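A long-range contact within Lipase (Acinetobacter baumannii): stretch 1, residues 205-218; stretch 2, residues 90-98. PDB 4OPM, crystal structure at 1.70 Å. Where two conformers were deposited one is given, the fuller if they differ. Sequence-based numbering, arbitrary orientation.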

ATOM      1  N   PRO A 205      -8.662 -14.552   9.309  1.00 27.83           N
ATOM      2  CA  PRO A 205      -8.544 -14.334  10.765  1.00 28.06           C
ATOM      3  C   PRO A 205      -7.571 -13.195  11.115  1.00 29.71           C
ATOM      4  O   PRO A 205      -7.811 -12.449  12.067  1.00 28.22           O
ATOM      5  CB  PRO A 205      -8.034 -15.684  11.295  1.00 30.75           C
ATOM      6  CG  PRO A 205      -8.400 -16.678  10.243  1.00 34.66           C
ATOM      7  CD  PRO A 205      -8.306 -15.946   8.949  1.00 29.71           C
ATOM      8  N   GLN A 206      -6.492 -13.043  10.319  1.00 24.20           N
ATOM      9  CA  GLN A 206      -5.494 -11.992  10.536  1.00 22.97           C
ATOM     10  C   GLN A 206      -6.054 -10.634  10.092  1.00 26.08           C
ATOM     11  O   GLN A 206      -5.890  -9.654  10.817  1.00 25.01           O
ATOM     12  CB  GLN A 206      -4.170 -12.318   9.838  1.00 23.06           C
ATOM     13  CG  GLN A 206      -3.505 -13.578  10.379  1.00 25.72           C
ATOM     14  CD  GLN A 206      -2.193 -13.848   9.701  1.00 42.12           C
ATOM     15  OE1 GLN A 206      -1.169 -13.233  10.023  1.00 34.68           O
ATOM     16  NE2 GLN A 206      -2.187 -14.802   8.776  1.00 32.95           N
ATOM     17  N   THR A 207      -6.739 -10.582   8.934  1.00 21.52           N
ATOM     18  CA  THR A 207      -7.361  -9.357   8.430  1.00 19.67           C
ATOM     19  C   THR A 207      -8.392  -8.840   9.439  1.00 22.99           C
ATOM     20  O   THR A 207      -8.456  -7.633   9.679  1.00 21.35           O
ATOM     21  CB  THR A 207      -7.997  -9.608   7.055  1.00 23.62           C
ATOM     22  OG1 THR A 207      -7.049 -10.283   6.226  1.00 21.71           O
ATOM     23  CG2 THR A 207      -8.429  -8.319   6.374  1.00 21.30           C
ATOM     24  N   GLN A 208      -9.180  -9.756  10.047  1.00 20.72           N
ATOM     25  CA  GLN A 208     -10.173  -9.395  11.054  1.00 21.79           C
ATOM     26  C   GLN A 208      -9.480  -8.708  12.253  1.00 23.71           C
ATOM     27  O   GLN A 208      -9.988  -7.698  12.752  1.00 23.29           O
ATOM     28  CB  GLN A 208     -10.968 -10.641  11.499  1.00 24.88           C
ATOM     29  CG  GLN A 208     -12.085 -10.367  12.531  1.00 48.63           C
ATOM     30  CD  GLN A 208     -13.252  -9.539  12.007  1.00 76.50           C
ATOM     31  OE1 GLN A 208     -13.239  -8.300  12.018  1.00 75.14           O
ATOM     32  NE2 GLN A 208     -14.310 -10.210  11.578  1.00 68.78           N
ATOM     33  N   LYS A 209      -8.304  -9.222  12.672  1.00 21.52           N
ATOM     34  CA  LYS A 209      -7.538  -8.643  13.788  1.00 22.64           C
ATOM     35  C   LYS A 209      -7.064  -7.227  13.419  1.00 25.25           C
ATOM     36  O   LYS A 209      -7.178  -6.317  14.241  1.00 24.45           O
ATOM     37  CB  LYS A 209      -6.345  -9.539  14.178  1.00 25.21           C
ATOM     38  CG  LYS A 209      -6.767 -10.806  14.899  1.00 33.84           C
ATOM     39  CD  LYS A 209      -5.587 -11.725  15.172  1.00 42.94           C
ATOM     40  CE  LYS A 209      -5.989 -12.852  16.091  1.00 53.11           C
ATOM     41  NZ  LYS A 209      -4.855 -13.775  16.347  1.00 62.83           N
ATOM     42  N   LEU A 210      -6.566  -7.054  12.178  1.00 22.16           N
ATOM     43  CA  LEU A 210      -6.112  -5.765  11.647  0.50 20.91           C
ATOM     44  C   LEU A 210      -7.262  -4.749  11.689  1.00 24.78           C
ATOM     45  O   LEU A 210      -7.092  -3.638  12.192  1.00 24.52           O
ATOM     46  CB  LEU A 210      -5.590  -5.939  10.203  0.50 20.14           C
ATOM     47  CG  LEU A 210      -4.151  -6.406  10.062  0.50 23.57           C
ATOM     48  CD1 LEU A 210      -3.969  -7.259   8.809  0.50 23.41           C
ATOM     49  CD2 LEU A 210      -3.203  -5.223  10.013  0.50 25.15           C
ATOM     50  N   VAL A 211      -8.448  -5.157  11.190  1.00 19.60           N
ATOM     51  CA  VAL A 211      -9.656  -4.320  11.151  1.00 19.73           C
ATOM     52  C   VAL A 211     -10.082  -3.937  12.581  1.00 22.98           C
ATOM     53  O   VAL A 211     -10.353  -2.768  12.832  1.00 23.11           O
ATOM     54  CB  VAL A 211     -10.799  -5.012  10.365  1.00 22.70           C
ATOM     55  CG1 VAL A 211     -12.151  -4.341  10.611  1.00 22.56           C
ATOM     56  CG2 VAL A 211     -10.468  -5.019   8.873  1.00 21.78           C
ATOM     57  N   ASP A 212     -10.101  -4.899  13.519  1.00 19.05           N
ATOM     58  CA  ASP A 212     -10.493  -4.584  14.902  1.00 20.51           C
ATOM     59  C   ASP A 212      -9.568  -3.530  15.517  1.00 23.90           C
ATOM     60  O   ASP A 212     -10.050  -2.637  16.228  1.00 24.03           O
ATOM     61  CB  ASP A 212     -10.514  -5.854  15.754  1.00 23.98           C
ATOM     62  CG  ASP A 212     -11.699  -6.752  15.441  1.00 36.69           C
ATOM     63  OD1 ASP A 212     -12.746  -6.221  14.991  1.00 37.06           O
ATOM     64  OD2 ASP A 212     -11.621  -7.962  15.743  1.00 43.86           O
ATOM     65  N   GLN A 213      -8.252  -3.620  15.216  1.00 20.75           N
ATOM     66  CA  GLN A 213      -7.224  -2.688  15.689  0.50 21.39           C
ATOM     67  C   GLN A 213      -7.450  -1.303  15.076  1.00 25.06           C
ATOM     68  O   GLN A 213      -7.262  -0.284  15.744  1.00 24.11           O
ATOM     69  CB  GLN A 213      -5.814  -3.211  15.337  0.50 22.45           C
ATOM     70  CG  GLN A 213      -5.386  -4.471  16.092  0.50 32.48           C
ATOM     71  CD  GLN A 213      -5.099  -4.218  17.544  0.50 49.56           C
ATOM     72  OE1 GLN A 213      -4.076  -3.633  17.908  0.50 45.00           O
ATOM     73  NE2 GLN A 213      -5.991  -4.673  18.407  0.50 42.19           N
ATOM     74  N   LEU A 214      -7.857  -1.272  13.779  1.00 22.53           N
ATOM     75  CA  LEU A 214      -8.132  -0.022  13.065  1.00 23.35           C
ATOM     76  C   LEU A 214      -9.342   0.687  13.673  1.00 25.26           C
ATOM     77  O   LEU A 214      -9.312   1.902  13.872  1.00 24.16           O
ATOM     78  CB  LEU A 214      -8.411  -0.306  11.584  1.00 23.99           C
ATOM     79  CG  LEU A 214      -7.253  -0.237  10.654  1.00 30.00           C
ATOM     80  CD1 LEU A 214      -7.713  -0.600   9.246  1.00 29.76           C
ATOM     81  CD2 LEU A 214      -6.647   1.181  10.643  1.00 32.13           C
ATOM     82  N   ILE A 215     -10.398  -0.087  13.987  1.00 21.77           N
ATOM     83  CA  ILE A 215     -11.618   0.418  14.619  1.00 21.08           C
ATOM     84  C   ILE A 215     -11.248   1.062  15.969  1.00 25.82           C
ATOM     85  O   ILE A 215     -11.648   2.197  16.228  1.00 25.98           O
ATOM     86  CB  ILE A 215     -12.678  -0.713  14.762  1.00 24.34           C
ATOM     87  CG1 ILE A 215     -13.218  -1.161  13.368  1.00 23.67           C
ATOM     88  CG2 ILE A 215     -13.832  -0.287  15.689  1.00 25.83           C
ATOM     89  CD1 ILE A 215     -13.963  -2.489  13.406  1.00 26.80           C
ATOM     90  N   ALA A 216     -10.445   0.350  16.793  1.00 22.84           N
ATOM     91  CA  ALA A 216      -9.992   0.841  18.101  1.00 22.02           C
ATOM     92  C   ALA A 216      -9.113   2.099  17.946  1.00 25.35           C
ATOM     93  O   ALA A 216      -9.299   3.043  18.713  1.00 25.04           O
ATOM     94  CB  ALA A 216      -9.231  -0.244  18.847  1.00 22.75           C
ATOM     95  N   LEU A 217      -8.200   2.134  16.940  1.00 21.62           N
ATOM     96  CA  LEU A 217      -7.324   3.287  16.677  1.00 21.05           C
ATOM     97  C   LEU A 217      -8.155   4.536  16.333  1.00 26.14           C
ATOM     98  O   LEU A 217      -7.886   5.627  16.861  1.00 24.80           O
ATOM     99  CB  LEU A 217      -6.324   2.969  15.544  1.00 20.16           C
ATOM    100  CG  LEU A 217      -5.197   3.980  15.338  1.00 24.59           C
ATOM    101  CD1 LEU A 217      -4.103   3.825  16.405  1.00 25.18           C
ATOM    102  CD2 LEU A 217      -4.580   3.807  13.953  1.00 26.55           C
ATOM    103  N   ASN A 218      -9.197   4.359  15.502  1.00 23.28           N
ATOM    104  CA  ASN A 218     -10.107   5.447  15.106  1.00 23.66           C
ATOM    105  C   ASN A 218     -10.918   5.985  16.319  1.00 28.23           C
ATOM    106  O   ASN A 218     -11.312   7.156  16.323  1.00 28.77           O
ATOM    107  CB  ASN A 218     -11.036   4.978  13.991  1.00 24.60           C
ATOM    108  CG  ASN A 218     -11.878   6.087  13.410  1.00 36.33           C
ATOM    109  OD1 ASN A 218     -11.386   6.968  12.698  1.00 33.99           O
ATOM    110  ND2 ASN A 218     -13.157   6.089  13.742  1.00 27.50           N
TER
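Stretch 2 (90-98) FDYSVPNLA

The centre of this contact is built from leucines on one side of a helix. Stretch 1 is helical throughout, and Leu-210, Leu-214 and Leu-217 meet the start of a second helix, residues 94-98, together with the loop that leads into it. Leu-210 CD2 lies 3.7 Å from Leu-97 CD1, and its CG packs 3.6 Å from Tyr-92 CD1. Further along, Leu-214 CD2 reaches Val-94 CG2 at 3.9 Å, while Leu-217 CD2 sits 3.9 Å from Val-94 CB and Leu-217 CD1 4.0 Å from Pro-95 CD. Spacings of four and three residues keep the leucines on one side of the helix; Leu-214 and Leu-217, about a turn apart, share Val-94.

The two helices run at 113° to each other, with axes 11.2 Å apart at closest approach. The loop comes nearer: the CA atoms of Leu-210 and Tyr-92 are 5.2 Å apart, those of Gln-213 and Ser-93 5.3 Å. Ser-93 is the N-cap of the second helix, its OG accepting from Asn-96 N at 3.2 Å; because its CA also lies so near that of Gln-213, the second helix starts beside the first.

Tyr-92, in the m rotamer, carries the contact from apolar to polar. It is the residue most covered by the opposing stretch, and its ring runs back along stretch 1, with Lys-209 CB 3.8 Å from its CD2. At the far end, near the ring plane, Tyr-92 OH donates to Gln-206 OE1 at 2.6 Å, the only direct hydrogen bond across the stretches.

Water completes the polar edge. One molecule donates to both Tyr-92 O and Leu-210 O, at 2.8 and 2.9 Å from its oxygen; another donates to Phe-90 O and accepts from Lys-209 NZ. Gln-213 covers the loop without such a bond, its OE1 3.4 Å from Ser-93 CB.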

ATOM      1  N   PHE A  90       0.252 -11.823  17.503  1.00 28.90           N
ATOM      2  CA  PHE A  90       0.843 -10.598  16.965  1.00 25.31           C
ATOM      3  C   PHE A  90      -0.045  -9.350  17.122  1.00 27.64           C
ATOM      4  O   PHE A  90      -1.274  -9.418  17.015  1.00 27.28           O
ATOM      5  CB  PHE A  90       1.211 -10.787  15.482  1.00 24.75           C
ATOM      6  CG  PHE A  90       2.029  -9.654  14.903  1.00 24.26           C
ATOM      7  CD1 PHE A  90       3.366  -9.484  15.261  1.00 25.48           C
ATOM      8  CD2 PHE A  90       1.460  -8.744  14.013  1.00 24.41           C
ATOM      9  CE1 PHE A  90       4.115  -8.414  14.745  1.00 26.35           C
ATOM     10  CE2 PHE A  90       2.208  -7.677  13.499  1.00 26.37           C
ATOM     11  CZ  PHE A  90       3.528  -7.513  13.875  1.00 24.47           C
ATOM     12  N   ASP A  91       0.612  -8.208  17.369  1.00 23.29           N
ATOM     13  CA  ASP A  91      -0.005  -6.891  17.485  1.00 22.90           C
ATOM     14  C   ASP A  91      -0.092  -6.244  16.076  1.00 25.44           C
ATOM     15  O   ASP A  91       0.907  -5.730  15.551  1.00 23.71           O
ATOM     16  CB  ASP A  91       0.802  -6.028  18.475  1.00 24.40           C
ATOM     17  CG  ASP A  91       0.439  -4.555  18.520  1.00 27.93           C
ATOM     18  OD1 ASP A  91      -0.638  -4.183  17.987  1.00 28.48           O
ATOM     19  OD2 ASP A  91       1.206  -3.780  19.119  1.00 27.25           O
ATOM     20  N   TYR A  92      -1.306  -6.225  15.495  1.00 22.19           N
ATOM     21  CA  TYR A  92      -1.551  -5.703  14.149  1.00 21.22           C
ATOM     22  C   TYR A  92      -1.912  -4.202  14.110  1.00 23.67           C
ATOM     23  O   TYR A  92      -2.393  -3.720  13.076  1.00 22.07           O
ATOM     24  CB  TYR A  92      -2.675  -6.505  13.476  1.00 21.83           C
ATOM     25  CG  TYR A  92      -2.287  -7.927  13.150  1.00 22.17           C
ATOM     26  CD1 TYR A  92      -1.681  -8.244  11.939  1.00 22.51           C
ATOM     27  CD2 TYR A  92      -2.555  -8.963  14.041  1.00 22.87           C
ATOM     28  CE1 TYR A  92      -1.337  -9.558  11.625  1.00 21.25           C
ATOM     29  CE2 TYR A  92      -2.210 -10.280  13.746  1.00 23.98           C
ATOM     30  CZ  TYR A  92      -1.598 -10.572  12.535  1.00 27.06           C
ATOM     31  OH  TYR A  92      -1.261 -11.870  12.230  1.00 27.52           O
ATOM     32  N   SER A  93      -1.660  -3.455  15.202  1.00 23.02           N
ATOM     33  CA  SER A  93      -1.976  -2.022  15.193  1.00 22.32           C
ATOM     34  C   SER A  93      -1.079  -1.266  14.220  1.00 24.72           C
ATOM     35  O   SER A  93       0.069  -1.672  14.009  1.00 24.19           O
ATOM     36  CB  SER A  93      -1.832  -1.434  16.593  1.00 25.66           C
ATOM     37  OG  SER A  93      -0.465  -1.276  16.940  1.00 29.29           O
ATOM     38  N   VAL A  94      -1.590  -0.164  13.632  1.00 21.34           N
ATOM     39  CA  VAL A  94      -0.833   0.692  12.701  1.00 21.72           C
ATOM     40  C   VAL A  94       0.490   1.166  13.389  1.00 24.21           C
ATOM     41  O   VAL A  94       1.537   1.006  12.761  1.00 22.58           O
ATOM     42  CB  VAL A  94      -1.689   1.858  12.132  1.00 26.35           C
ATOM     43  CG1 VAL A  94      -0.844   2.852  11.328  1.00 26.57           C
ATOM     44  CG2 VAL A  94      -2.817   1.306  11.269  1.00 25.89           C
ATOM     45  N   PRO A  95       0.500   1.647  14.668  1.00 22.57           N
ATOM     46  CA  PRO A  95       1.784   2.001  15.309  1.00 21.98           C
ATOM     47  C   PRO A  95       2.797   0.847  15.313  1.00 24.39           C
ATOM     48  O   PRO A  95       3.975   1.095  15.058  1.00 24.55           O
ATOM     49  CB  PRO A  95       1.373   2.375  16.747  1.00 24.47           C
ATOM     50  CG  PRO A  95      -0.033   2.857  16.609  1.00 29.97           C
ATOM     51  CD  PRO A  95      -0.635   1.943  15.577  1.00 25.27           C
ATOM     52  N   ASN A  96       2.354  -0.403  15.582  1.00 19.98           N
ATOM     53  CA  ASN A  96       3.275  -1.554  15.593  1.00 20.45           C
ATOM     54  C   ASN A  96       3.728  -1.906  14.173  1.00 22.57           C
ATOM     55  O   ASN A  96       4.892  -2.248  13.974  1.00 22.06           O
ATOM     56  CB  ASN A  96       2.683  -2.788  16.285  1.00 20.86           C
ATOM     57  CG  ASN A  96       3.745  -3.812  16.605  1.00 29.00           C
ATOM     58  OD1 ASN A  96       4.822  -3.468  17.097  1.00 24.77           O
ATOM     59  ND2 ASN A  96       3.509  -5.086  16.268  1.00 23.41           N
ATOM     60  N   LEU A  97       2.839  -1.783  13.181  1.00 18.75           N
ATOM     61  CA  LEU A  97       3.225  -2.051  11.792  1.00 18.67           C
ATOM     62  C   LEU A  97       4.307  -1.052  11.344  1.00 23.17           C
ATOM     63  O   LEU A  97       5.300  -1.471  10.757  1.00 22.93           O
ATOM     64  CB  LEU A  97       1.997  -2.021  10.848  1.00 18.34           C
ATOM     65  CG  LEU A  97       0.927  -3.093  11.103  1.00 23.04           C
ATOM     66  CD1 LEU A  97      -0.290  -2.873  10.219  1.00 23.11           C
ATOM     67  CD2 LEU A  97       1.471  -4.508  10.918  1.00 23.85           C
ATOM     68  N   ALA A  98       4.159   0.246  11.694  1.00 21.56           N
ATOM     69  CA  ALA A  98       5.141   1.275  11.321  1.00 20.64           C
ATOM     70  C   ALA A  98       6.505   1.034  12.012  1.00 23.28           C
ATOM     71  O   ALA A  98       7.552   1.102  11.351  1.00 21.28           O
ATOM     72  CB  ALA A  98       4.610   2.656  11.662  1.00 21.27           C
TER
HETATM   73  O   HOH W   1      -3.132 -11.390  17.523  1.00 51.85           O
HETATM   74  O   HOH W   2      -4.609  -2.090  12.527  1.00 24.00           O